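Long-range contacts in putative capsular polysaccharide biosynthesis protein (Streptococcus pneumoniae serotype 4, PDB 6EWJ), which probably acts as a pyridoxal 5'-phosphate-dependent sugar aminotransferase in the teichoic acid biosynthesis of the pneumococcus: residues Ile173-Ala178 against Asp195-Ser200; Pro56-Leu61 against Gly212-Trp217; Ala67-Leu72 against Ile97-Ala102; Val141-Arg146 against Ser183-Gln188. All blocks are in the same frame, centred on the assembly; numbering follows the deposited sequence.

Contact 1: Ile173-Ala178 against Asp195-Ser200; sequences IVSDSA and DFTSFS
A parallel strand pair within the seven-stranded mixed sheet forms this contact, the strand axes approaching to 4.5 Å at an angle of 16°. The register sets V174 beside F196, S175 beside T197 and D176 beside S198. S175 is bonded through both backbone polar atoms: its N reaches F196 O at 2.8 Å, and its O receives S198 N at 2.9 Å, the donor lying nearly along the C=O axis. S198 OG, placed between its backbone N and carbonyl carbon, adds a weak bond to the same S175 O. Where the pair begins, D195 folds its carboxylate across the strand: OD2 accepts I173 N at 2.9 Å through the anti lone pair, almost straight at 174°. R170 also salt-bridges this oxygen, which probably favours the ionised acid. Such a sheet is the core of the large domain in fold-type I aminotransferases. On the face carrying S175, S177, T197 and F199, the CG2 of T197, anti to its backbone N, presses on S177 CB at 3.4 Å, tighter than usual for two carbons, and sits over the rim of one face of the F199 ring. F199 CE1 approaches S177 CB to 3.5 Å. The other face has V174 CG2 at 4.1 Å from F196 CB, with L68 and I71 of helix 64-74 packed on V174. Further along its strand, D176 OD1 accepts A178 N in an Asx turn while its OD2 bonds S93, and A178 CB lies 3.6 Å from CB of S200, which binds pyridoxal 5'-phosphate in another structure of this protein, the cofactor being absent here.

Contact 2: Pro56-Leu61 against Gly212-Trp217; sequences PKTVCL and GGSATW
W217 lays its indole alongside K57, with CZ2 of the ring 3.6 Å from K57 CB and K57 O above the rim of one ring face. This overlap closes one end of an antiparallel pair at the margin of the mixed sheet, where strand 213-217 runs against both of its neighbours, as the corresponding strand does in fold-type I aminotransferases. The indole takes its place because CG of W217 occupies the crowded position between backbone N and carbonyl carbon (chi1 56°). At the ring edge, near its plane, V59 CG2 stands 4.1 Å from CZ3. Both polar tips here turn to helix 225-236: W217 NE1 bonds D225, and K57 NZ pairs with E226. Two hydrogen-bonded pairs fix the register. V59 N meets A215 O at 2.8 Å (168° at the hydrogen), and A215 N returns to V59 O. L61 N then reaches G213 O at 2.7 Å, while G213 N, lying well out of the carbonyl plane, donates to L61 O. Between them, C60 and S214 form a non-hydrogen-bonded pair. Beyond the backbone bonds, T216 OG1, anti to its own N, donates to K57 O at 2.6 Å from 27° above the carbonyl plane.

Contact 3: Ala67-Leu72 against Ile97-Ala102; sequences ALELIL and ITHVGA
E69 leaves helix 64-74 through a CB that points neither at the other segment nor from it; the chain beyond bridges the gap. CG, anti to the backbone N (chi1 -165°), slides past V100, 4.2 Å from its CG1. With the chain extended, CD arrives at the edge of the H99 imidazole, in the ring plane. OE1 then accepts H99 ND1 at 2.7 Å in a bond of 164° at the hydrogen, although the donor stands above the carboxylate plane, which is turned 60° from the ring. OE2 lies 3.4 Å from H99 CB and is paired with R73. One turn further on, L72 carries the apolar part: its CB touches V100 CG1 at 4.2 Å, and its CD1 lies 4.1 Å from I97 CA. H99 continues into the second subunit, where NE2 bonds P260 O and the ring stacks on Y262. Engaging a carboxylate and a carbonyl with its two nitrogens, the imidazole is probably protonated. The E69-H99 bond sits at the dimer interface, the H99 side chain about 5 Å from that of T65, which binds pyridoxal 5'-phosphate in another structure of this protein; an active site near the subunit boundary is usual for fold-type I enzymes.

Contact 4: Val141-Arg146 against Ser183-Gln188; sequences VCDYDR and STYKGQ. Unlike the reference sequence in segment 183-188: T184 (reference Ile).
The phenol ring of Y185 has K186 CG 4.0 Å above the centre of one face and D145 OD1 at its edge, in plane; the D145 carboxylate is turned 79° from the ring. CE2 meets Y144 CB at 3.7 Å, and C142 O comes up obliquely to CE1. CG of Y185 is anti to the backbone N (chi1 173°), which sends the ring across to the start of helix 144-153. There its OH accepts D145 N at 3.0 Å, nearly straight at 171°. D143 holds the N-cap position, so the phenol oxygen serves an N-H of the first helical turn. At the other end of the ring, V141 crosses Y185 at about a right angle, CG1 lying 3.7 Å from Y185 CB, while its CG2 touches S183 CB at 3.8 Å. The hairpin that carries Y185 turns by a type I' turn from Y185 to Q188, belonging to a small antiparallel sheet with strand 314-315. Q188 NE2 adds a bond to Y185 O at 3.1 Å, beside the backbone bond from Q188 N, and so ties the turn to itself. K186 runs along the ring and bends at its last torsion to bring NZ tip to tip with D145 OD2, 2.8 Å away, on the syn lone pair of that oxygen. D145 is thus tied to the hairpin by backbone and side chain alike. With the phenol oxygen accepting at a helix N-terminus, the positive end of the helix dipole would probably polarise it, while the salt bridge from the exposed K186 should favour an ionised D145.

In the fold
Contacts 1 and 2 share one sheet: strand 196-200 lies beside strand 213-217, with T197 N 2.8 Å from T216 O and F199 N 2.9 Å from S214 O, and their centres are 9 Å apart. Helix 64-74 of contact 3 packs on both, L68 CD1 lying 3.4 Å from V174 CG1 and A67 CB 3.3 Å from S214 O. Contact 4 reaches contact 1 from the other side, with Y144 OH 3.3 Å from S175 CB, but does not touch contacts 2 or 3. The cofactor site lies near the first: the S200 side chain is about 4 Å from those of A64 and K205, the predicted attachment lysine, not modified here.

Contact 1: Ile173-Ala178 against Asp195-Ser200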
loop_
_atom_site.group_PDB
_atom_site.type_symbol
_atom_site.label_atom_id
_atom_site.label_comp_id
_atom_site.label_asym_id
_atom_site.label_seq_id
_atom_site.Cartn_x
_atom_site.Cartn_y
_atom_site.Cartn_z
ATOM N N ILE A 173 0.005 -2.250 24.278
ATOM C CA ILE A 173 0.070 -3.612 23.802
ATOM C C ILE A 173 -0.686 -3.738 22.526
ATOM O O ILE A 173 -1.878 -3.514 22.519
ATOM C CB ILE A 173 -0.444 -4.637 24.830
ATOM C CG1 ILE A 173 0.343 -4.496 26.134
ATOM C CG2 ILE A 173 -0.276 -6.040 24.265
ATOM C CD1 ILE A 173 -0.116 -5.417 27.240
ATOM N N VAL A 174 0.028 -4.111 21.457
ATOM C CA VAL A 174 -0.522 -4.172 20.115
ATOM C C VAL A 174 -0.490 -5.612 19.659
ATOM O O VAL A 174 0.588 -6.173 19.399
ATOM C CB VAL A 174 0.292 -3.328 19.138
ATOM C CG1 VAL A 174 -0.222 -3.498 17.714
ATOM C CG2 VAL A 174 0.284 -1.873 19.592
ATOM N N SER A 175 -1.662 -6.197 19.479
ATOM C CA SER A 175 -1.770 -7.569 18.998
ATOM C C SER A 175 -1.497 -7.719 17.504
ATOM O O SER A 175 -2.218 -7.103 16.674
ATOM C CB SER A 175 -3.182 -8.127 19.264
ATOM O OG SER A 175 -3.306 -9.416 18.634
ATOM N N ASP A 176 -0.519 -8.560 17.146
ATOM C CA ASP A 176 -0.468 -9.085 15.799
ATOM C C ASP A 176 -1.402 -10.262 15.653
ATOM O O ASP A 176 -1.044 -11.405 15.954
ATOM C CB ASP A 176 0.954 -9.451 15.374
ATOM C CG ASP A 176 1.014 -9.989 13.958
ATOM O OD1 ASP A 176 -0.039 -10.173 13.302
ATOM O OD2 ASP A 176 2.142 -10.260 13.467
ATOM N N SER A 177 -2.637 -9.955 15.226
ATOM C CA SER A 177 -3.701 -10.952 14.974
ATOM C C SER A 177 -3.875 -11.324 13.497
ATOM O O SER A 177 -4.973 -11.619 13.025
ATOM C CB SER A 177 -5.017 -10.461 15.550
ATOM O OG SER A 177 -4.999 -10.597 16.954
ATOM N N ALA A 178 -2.787 -11.355 12.764
ATOM C CA ALA A 178 -2.866 -11.779 11.392
ATOM C C ALA A 178 -3.572 -13.159 11.304
ATOM O O ALA A 178 -4.277 -13.412 10.359
ATOM C CB ALA A 178 -1.473 -11.790 10.743
ATOM N N ASP A 195 -4.669 -3.335 23.399
ATOM C CA ASP A 195 -4.922 -1.907 23.178
ATOM C C ASP A 195 -5.224 -1.594 21.707
ATOM O O ASP A 195 -6.200 -0.919 21.364
ATOM C CB ASP A 195 -3.750 -1.087 23.700
ATOM C CG ASP A 195 -3.560 -1.230 25.179
ATOM O OD1 ASP A 195 -4.558 -1.153 25.947
ATOM O OD2 ASP A 195 -2.394 -1.398 25.618
ATOM N N PHE A 196 -4.402 -2.115 20.830
ATOM C CA PHE A 196 -4.638 -2.059 19.381
ATOM C C PHE A 196 -4.419 -3.456 18.822
ATOM O O PHE A 196 -3.634 -4.251 19.400
ATOM C CB PHE A 196 -3.664 -1.076 18.675
ATOM C CG PHE A 196 -3.830 0.354 19.056
ATOM C CD1 PHE A 196 -3.270 0.843 20.231
ATOM C CD2 PHE A 196 -4.486 1.234 18.224
ATOM C CE1 PHE A 196 -3.415 2.167 20.585
ATOM C CE2 PHE A 196 -4.623 2.573 18.551
ATOM C CZ PHE A 196 -4.094 3.045 19.741
ATOM N N THR A 197 -5.076 -3.748 17.699
ATOM C CA THR A 197 -4.925 -5.030 17.017
ATOM C C THR A 197 -4.810 -4.832 15.497
ATOM O O THR A 197 -5.595 -4.068 14.906
ATOM C CB THR A 197 -6.092 -5.987 17.353
ATOM O OG1 THR A 197 -6.212 -6.117 18.781
ATOM C CG2 THR A 197 -5.891 -7.364 16.741
ATOM N N SER A 198 -3.878 -5.550 14.868
ATOM C CA SER A 198 -3.876 -5.727 13.400
ATOM C C SER A 198 -4.322 -7.112 12.971
ATOM O O SER A 198 -3.902 -8.108 13.519
ATOM C CB SER A 198 -2.468 -5.481 12.759
ATOM O OG SER A 198 -1.500 -6.191 13.483
ATOM N N PHE A 199 -5.103 -7.140 11.920
ATOM C CA PHE A 199 -5.563 -8.342 11.267
ATOM C C PHE A 199 -5.103 -8.400 9.828
ATOM O O PHE A 199 -4.852 -7.351 9.185
ATOM C CB PHE A 199 -7.099 -8.358 11.259
ATOM C CG PHE A 199 -7.727 -8.523 12.624
ATOM C CD1 PHE A 199 -7.783 -9.762 13.224
ATOM C CD2 PHE A 199 -8.318 -7.429 13.286
ATOM C CE1 PHE A 199 -8.353 -9.934 14.498
ATOM C CE2 PHE A 199 -8.903 -7.586 14.544
ATOM C CZ PHE A 199 -8.933 -8.838 15.127
ATOM N N SER A 200 -5.063 -9.613 9.287
ATOM C CA SER A 200 -4.582 -9.835 7.920
ATOM C C SER A 200 -5.705 -10.555 7.192
ATOM O O SER A 200 -6.234 -11.517 7.710
ATOM C CB SER A 200 -3.359 -10.744 7.841
ATOM O OG SER A 200 -3.003 -11.018 6.495
#

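Contact 2: Pro56-Leu61 against Gly212-Trp217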
loop_
_atom_site.group_PDB
_atom_site.type_symbol
_atom_site.label_atom_id
_atom_site.label_comp_id
_atom_site.label_asym_id
_atom_site.label_seq_id
_atom_site.Cartn_x
_atom_site.Cartn_y
_atom_site.Cartn_z
ATOM N N PRO A 56 -15.044 -0.404 18.726
ATOM C CA PRO A 56 -15.922 0.680 18.239
ATOM C C PRO A 56 -15.720 1.043 16.801
ATOM O O PRO A 56 -16.678 1.386 16.111
ATOM C CB PRO A 56 -15.608 1.866 19.181
ATOM C CG PRO A 56 -14.291 1.562 19.750
ATOM C CD PRO A 56 -14.193 0.045 19.833
ATOM N N LYS A 57 -14.477 0.960 16.325
ATOM C CA LYS A 57 -14.180 1.376 14.956
ATOM C C LYS A 57 -13.103 0.480 14.391
ATOM O O LYS A 57 -12.234 0.039 15.138
ATOM C CB LYS A 57 -13.639 2.797 14.919
ATOM C CG LYS A 57 -14.518 3.902 15.450
ATOM C CD LYS A 57 -15.771 4.147 14.628
ATOM C CE LYS A 57 -15.495 4.813 13.287
ATOM N NZ LYS A 57 -16.772 5.399 12.739
ATOM N N THR A 58 -13.179 0.228 13.078
ATOM C CA THR A 58 -12.128 -0.526 12.375
ATOM C C THR A 58 -11.680 0.277 11.138
ATOM O O THR A 58 -12.509 0.963 10.503
ATOM C CB THR A 58 -12.645 -1.889 11.986
ATOM O OG1 THR A 58 -13.053 -2.571 13.186
ATOM C CG2 THR A 58 -11.608 -2.712 11.265
ATOM N N VAL A 59 -10.389 0.209 10.851
ATOM C CA VAL A 59 -9.776 0.887 9.684
ATOM C C VAL A 59 -9.274 -0.206 8.767
ATOM O O VAL A 59 -8.373 -0.968 9.129
ATOM C CB VAL A 59 -8.615 1.784 10.092
ATOM C CG1 VAL A 59 -8.009 2.465 8.849
ATOM C CG2 VAL A 59 -9.065 2.797 11.105
ATOM N N CYS A 60 -9.941 -0.356 7.637
ATOM C CA CYS A 60 -9.620 -1.413 6.696
ATOM C C CYS A 60 -8.549 -0.849 5.770
ATOM O O CYS A 60 -8.653 0.305 5.314
ATOM C CB CYS A 60 -10.813 -1.827 5.878
ATOM S SG CYS A 60 -11.831 -3.041 6.708
ATOM N N LEU A 61 -7.493 -1.644 5.567
ATOM C CA LEU A 61 -6.322 -1.194 4.817
ATOM C C LEU A 61 -5.854 -2.311 3.878
ATOM O O LEU A 61 -6.465 -3.406 3.793
ATOM C CB LEU A 61 -5.228 -0.824 5.811
ATOM C CG LEU A 61 -5.494 0.248 6.881
ATOM C CD1 LEU A 61 -4.447 0.228 7.968
ATOM C CD2 LEU A 61 -5.563 1.593 6.248
ATOM N N GLY A 212 -5.184 -7.545 2.047
ATOM C CA GLY A 212 -5.902 -6.640 2.897
ATOM C C GLY A 212 -5.583 -6.872 4.358
ATOM O O GLY A 212 -4.889 -7.829 4.740
ATOM N N GLY A 213 -6.075 -5.967 5.184
ATOM C CA GLY A 213 -6.011 -6.113 6.594
ATOM C C GLY A 213 -6.697 -4.958 7.248
ATOM O O GLY A 213 -7.392 -4.122 6.574
ATOM N N SER A 214 -6.626 -4.964 8.570
ATOM C CA SER A 214 -7.242 -3.910 9.331
ATOM C C SER A 214 -6.502 -3.584 10.604
ATOM O O SER A 214 -5.812 -4.444 11.169
ATOM C CB SER A 214 -8.733 -4.275 9.638
ATOM O OG SER A 214 -8.805 -5.337 10.604
ATOM N N ALA A 215 -6.759 -2.379 11.091
ATOM C CA ALA A 215 -6.411 -1.922 12.440
ATOM C C ALA A 215 -7.674 -1.617 13.226
ATOM O O ALA A 215 -8.612 -0.968 12.738
ATOM C CB ALA A 215 -5.588 -0.659 12.381
ATOM N N THR A 216 -7.675 -2.039 14.467
ATOM C CA THR A 216 -8.690 -1.637 15.394
ATOM C C THR A 216 -8.079 -1.474 16.793
ATOM O O THR A 216 -6.878 -1.712 16.997
ATOM C CB THR A 216 -9.883 -2.629 15.373
ATOM O OG1 THR A 216 -11.012 -2.074 16.076
ATOM C CG2 THR A 216 -9.485 -3.991 15.984
ATOM N N TRP A 217 -8.929 -1.075 17.744
ATOM C CA TRP A 217 -8.515 -0.803 19.095
ATOM C C TRP A 217 -9.664 -1.095 20.037
ATOM O O TRP A 217 -10.827 -0.894 19.693
ATOM C CB TRP A 217 -8.033 0.645 19.279
ATOM C CG TRP A 217 -9.024 1.698 18.871
ATOM C CD1 TRP A 217 -9.966 2.322 19.681
ATOM C CD2 TRP A 217 -9.160 2.263 17.579
ATOM N NE1 TRP A 217 -10.694 3.238 18.935
ATOM C CE2 TRP A 217 -10.204 3.219 17.642
ATOM C CE3 TRP A 217 -8.522 2.033 16.350
ATOM C CZ2 TRP A 217 -10.597 3.943 16.530
ATOM C CZ3 TRP A 217 -8.935 2.769 15.223
ATOM C CH2 TRP A 217 -9.954 3.700 15.332
#

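Contact 3: Ala67-Leu72 against Ile97-Ala102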
loop_
_atom_site.group_PDB
_atom_site.type_symbol
_atom_site.label_atom_id
_atom_site.label_comp_id
_atom_site.label_asym_id
_atom_site.label_seq_id
_atom_site.Cartn_x
_atom_site.Cartn_y
_atom_site.Cartn_z
ATOM N N ALA A 67 -1.385 -1.985 8.541
ATOM C CA ALA A 67 -2.110 -1.698 9.758
ATOM C C ALA A 67 -1.200 -1.594 10.951
ATOM O O ALA A 67 -1.286 -0.651 11.744
ATOM C CB ALA A 67 -3.187 -2.760 10.009
ATOM N N LEU A 68 -0.305 -2.583 11.104
ATOM C CA LEU A 68 0.633 -2.575 12.230
ATOM C C LEU A 68 1.568 -1.356 12.158
ATOM O O LEU A 68 1.758 -0.623 13.142
ATOM C CB LEU A 68 1.437 -3.872 12.268
ATOM C CG LEU A 68 2.145 -4.299 13.552
ATOM C CD1 LEU A 68 1.242 -4.306 14.787
ATOM C CD2 LEU A 68 2.798 -5.675 13.340
ATOM N N GLU A 69 2.124 -1.084 10.991
ATOM C CA GLU A 69 2.885 0.165 10.831
ATOM C C GLU A 69 2.099 1.398 11.243
ATOM O O GLU A 69 2.654 2.304 11.917
ATOM C CB GLU A 69 3.466 0.341 9.396
ATOM C CG GLU A 69 4.523 1.421 9.340
ATOM C CD GLU A 69 5.435 1.377 8.095
ATOM O OE1 GLU A 69 5.623 0.296 7.487
ATOM O OE2 GLU A 69 6.019 2.425 7.735
ATOM N N LEU A 70 0.861 1.528 10.747
ATOM C CA LEU A 70 0.082 2.744 11.054
ATOM C C LEU A 70 -0.204 2.893 12.528
ATOM O O LEU A 70 -0.178 3.999 13.045
ATOM C CB LEU A 70 -1.189 2.857 10.229
ATOM C CG LEU A 70 -0.970 3.183 8.729
ATOM C CD1 LEU A 70 -2.298 3.606 8.128
ATOM C CD2 LEU A 70 0.102 4.233 8.460
ATOM N N ILE A 71 -0.453 1.782 13.208
ATOM C CA ILE A 71 -0.616 1.820 14.664
ATOM C C ILE A 71 0.630 2.462 15.313
ATOM O O ILE A 71 0.527 3.385 16.126
ATOM C CB ILE A 71 -0.883 0.403 15.238
ATOM C CG1 ILE A 71 -2.258 -0.093 14.762
ATOM C CG2 ILE A 71 -0.803 0.422 16.762
ATOM C CD1 ILE A 71 -2.526 -1.563 14.997
ATOM N N LEU A 72 1.806 1.958 14.915
ATOM C CA LEU A 72 3.031 2.534 15.396
ATOM C C LEU A 72 3.160 3.992 15.052
ATOM O O LEU A 72 3.617 4.773 15.878
ATOM C CB LEU A 72 4.245 1.757 14.883
ATOM C CG LEU A 72 4.380 0.303 15.297
ATOM C CD1 LEU A 72 5.719 -0.212 14.770
ATOM C CD2 LEU A 72 4.275 0.119 16.798
ATOM N N ILE A 97 8.815 -2.048 12.841
ATOM C CA ILE A 97 9.533 -1.347 13.893
ATOM C C ILE A 97 10.672 -0.592 13.259
ATOM O O ILE A 97 10.891 0.611 13.537
ATOM C CB ILE A 97 10.077 -2.307 14.949
ATOM C CG1 ILE A 97 8.919 -3.113 15.589
ATOM C CG2 ILE A 97 10.849 -1.531 16.008
ATOM C CD1 ILE A 97 9.359 -4.326 16.358
ATOM N N THR A 98 11.372 -1.260 12.344
ATOM C CA THR A 98 12.511 -0.612 11.680
ATOM C C THR A 98 11.992 0.466 10.729
ATOM O O THR A 98 12.656 1.501 10.547
ATOM C CB THR A 98 13.435 -1.603 10.955
ATOM O OG1 THR A 98 12.753 -2.190 9.850
ATOM C CG2 THR A 98 13.896 -2.717 11.908
ATOM N N HIS A 99 10.818 0.260 10.139
ATOM C CA HIS A 99 10.244 1.260 9.247
ATOM C C HIS A 99 10.035 2.610 9.883
ATOM O O HIS A 99 10.306 3.647 9.248
ATOM C CB HIS A 99 8.930 0.818 8.643
ATOM C CG HIS A 99 9.056 -0.348 7.720
ATOM N ND1 HIS A 99 7.964 -0.923 7.109
ATOM C CD2 HIS A 99 10.140 -1.050 7.300
ATOM C CE1 HIS A 99 8.357 -1.939 6.369
ATOM N NE2 HIS A 99 9.676 -2.065 6.502
ATOM N N VAL A 100 9.589 2.627 11.135
ATOM C CA VAL A 100 9.368 3.879 11.849
ATOM C C VAL A 100 10.621 4.379 12.548
ATOM O O VAL A 100 10.620 5.426 13.184
ATOM C CB VAL A 100 8.187 3.759 12.859
ATOM C CG1 VAL A 100 6.946 3.341 12.146
ATOM C CG2 VAL A 100 8.517 2.794 14.008
ATOM N N GLY A 101 11.704 3.605 12.454
ATOM C CA GLY A 101 12.991 3.983 12.993
ATOM C C GLY A 101 13.223 3.629 14.447
ATOM O O GLY A 101 14.181 4.092 15.017
ATOM N N ALA A 102 12.319 2.854 15.038
ATOM C CA ALA A 102 12.462 2.364 16.391
ATOM C C ALA A 102 13.401 1.149 16.426
ATOM O O ALA A 102 13.776 0.603 15.394
ATOM C CB ALA A 102 11.107 1.977 16.971
#

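Contact 4: Val141-Arg146 against Ser183-Gln188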
loop_
_atom_site.group_PDB
_atom_site.type_symbol
_atom_site.label_atom_id
_atom_site.label_comp_id
_atom_site.label_asym_id
_atom_site.label_seq_id
_atom_site.Cartn_x
_atom_site.Cartn_y
_atom_site.Cartn_z
ATOM N N VAL A 141 -4.482 -17.103 21.035
ATOM C CA VAL A 141 -4.310 -15.769 21.583
ATOM C C VAL A 141 -3.414 -15.885 22.793
ATOM O O VAL A 141 -3.561 -16.830 23.559
ATOM C CB VAL A 141 -5.662 -15.129 22.004
ATOM C CG1 VAL A 141 -5.447 -13.796 22.705
ATOM C CG2 VAL A 141 -6.524 -14.893 20.761
ATOM N N CYS A 142 -2.504 -14.922 22.979
ATOM C CA CYS A 142 -1.610 -14.894 24.140
ATOM C C CYS A 142 -2.274 -14.679 25.540
ATOM O O CYS A 142 -3.446 -14.347 25.661
ATOM C CB CYS A 142 -0.537 -13.845 23.940
ATOM S SG CYS A 142 0.557 -14.283 22.532
ATOM N N ASP A 143 -1.474 -14.847 26.578
ATOM C CA ASP A 143 -1.902 -14.714 27.992
ATOM C C ASP A 143 -2.007 -13.223 28.314
ATOM O O ASP A 143 -1.080 -12.618 28.867
ATOM C CB ASP A 143 -0.810 -15.427 28.840
ATOM C CG ASP A 143 -1.117 -15.534 30.298
ATOM O OD1 ASP A 143 -2.183 -15.106 30.771
ATOM O OD2 ASP A 143 -0.184 -16.018 31.001
ATOM N N TYR A 144 -3.123 -12.611 27.910
ATOM C CA TYR A 144 -3.287 -11.156 28.082
ATOM C C TYR A 144 -3.359 -10.723 29.545
ATOM O O TYR A 144 -2.851 -9.663 29.872
ATOM C CB TYR A 144 -4.398 -10.581 27.201
ATOM C CG TYR A 144 -3.875 -10.295 25.824
ATOM C CD1 TYR A 144 -3.876 -11.276 24.841
ATOM C CD2 TYR A 144 -3.286 -9.054 25.529
ATOM C CE1 TYR A 144 -3.370 -11.018 23.571
ATOM C CE2 TYR A 144 -2.758 -8.791 24.273
ATOM C CZ TYR A 144 -2.808 -9.773 23.303
ATOM O OH TYR A 144 -2.272 -9.539 22.067
ATOM N N ASP A 145 -3.922 -11.538 30.437
ATOM C CA ASP A 145 -3.883 -11.188 31.837
ATOM C C ASP A 145 -2.452 -10.975 32.314
ATOM O O ASP A 145 -2.192 -10.016 33.020
ATOM C CB ASP A 145 -4.579 -12.233 32.726
ATOM C CG ASP A 145 -6.112 -12.237 32.542
ATOM O OD1 ASP A 145 -6.659 -11.362 31.857
ATOM O OD2 ASP A 145 -6.746 -13.157 33.104
ATOM N N ARG A 146 -1.550 -11.862 31.931
ATOM C CA ARG A 146 -0.146 -11.712 32.307
ATOM C C ARG A 146 0.508 -10.507 31.614
ATOM O O ARG A 146 1.165 -9.689 32.252
ATOM C CB ARG A 146 0.633 -12.971 31.978
ATOM C CG ARG A 146 2.092 -12.930 32.397
ATOM C CD ARG A 146 2.268 -12.726 33.912
ATOM N NE ARG A 146 3.662 -12.421 34.241
ATOM C CZ ARG A 146 4.652 -13.304 34.324
ATOM N NH1 ARG A 146 4.452 -14.594 34.096
ATOM N NH2 ARG A 146 5.877 -12.873 34.623
ATOM N N SER A 183 -10.740 -15.508 16.733
ATOM C CA SER A 183 -10.267 -16.192 17.918
ATOM C C SER A 183 -10.844 -15.490 19.153
ATOM O O SER A 183 -11.197 -14.318 19.087
ATOM C CB SER A 183 -8.732 -16.177 17.989
ATOM O OG SER A 183 -8.170 -16.836 16.855
ATOM N N THR A 184 -10.938 -16.218 20.258
ATOM C CA THR A 184 -11.343 -15.643 21.550
ATOM C C THR A 184 -10.399 -16.029 22.707
ATOM O O THR A 184 -9.726 -17.040 22.672
ATOM C CB THR A 184 -12.753 -16.075 21.961
ATOM O OG1 THR A 184 -12.723 -17.477 22.146
ATOM C CG2 THR A 184 -13.790 -15.687 20.903
ATOM N N TYR A 185 -10.346 -15.133 23.690
ATOM C CA TYR A 185 -9.583 -15.248 24.926
ATOM C C TYR A 185 -10.538 -14.875 26.038
ATOM O O TYR A 185 -10.998 -13.735 26.115
ATOM C CB TYR A 185 -8.429 -14.260 24.923
ATOM C CG TYR A 185 -7.666 -14.155 26.195
ATOM C CD1 TYR A 185 -6.772 -15.115 26.525
ATOM C CD2 TYR A 185 -7.780 -13.049 27.021
ATOM C CE1 TYR A 185 -6.076 -15.068 27.727
ATOM C CE2 TYR A 185 -7.086 -12.967 28.221
ATOM C CZ TYR A 185 -6.234 -14.002 28.570
ATOM O OH TYR A 185 -5.490 -13.952 29.708
ATOM N N LYS A 186 -10.835 -15.846 26.904
ATOM C CA LYS A 186 -11.790 -15.695 27.991
ATOM C C LYS A 186 -13.115 -15.207 27.441
ATOM O O LYS A 186 -13.738 -14.325 28.008
ATOM C CB LYS A 186 -11.224 -14.789 29.081
ATOM C CG LYS A 186 -9.996 -15.440 29.741
ATOM C CD LYS A 186 -9.409 -14.629 30.874
ATOM C CE LYS A 186 -8.306 -15.422 31.555
ATOM N NZ LYS A 186 -8.469 -15.392 33.005
ATOM N N GLY A 187 -13.518 -15.781 26.301
ATOM C CA GLY A 187 -14.767 -15.421 25.660
ATOM C C GLY A 187 -14.796 -14.119 24.875
ATOM O O GLY A 187 -15.858 -13.805 24.299
ATOM N N GLN A 188 -13.699 -13.352 24.855
ATOM C CA GLN A 188 -13.710 -12.053 24.174
ATOM C C GLN A 188 -12.979 -12.163 22.836
ATOM O O GLN A 188 -11.926 -12.801 22.776
ATOM C CB GLN A 188 -13.028 -10.980 24.995
ATOM C CG GLN A 188 -13.357 -10.853 26.471
ATOM C CD GLN A 188 -12.198 -10.187 27.218
ATOM O OE1 GLN A 188 -12.263 -9.011 27.529
ATOM N NE2 GLN A 188 -11.108 -10.954 27.492
#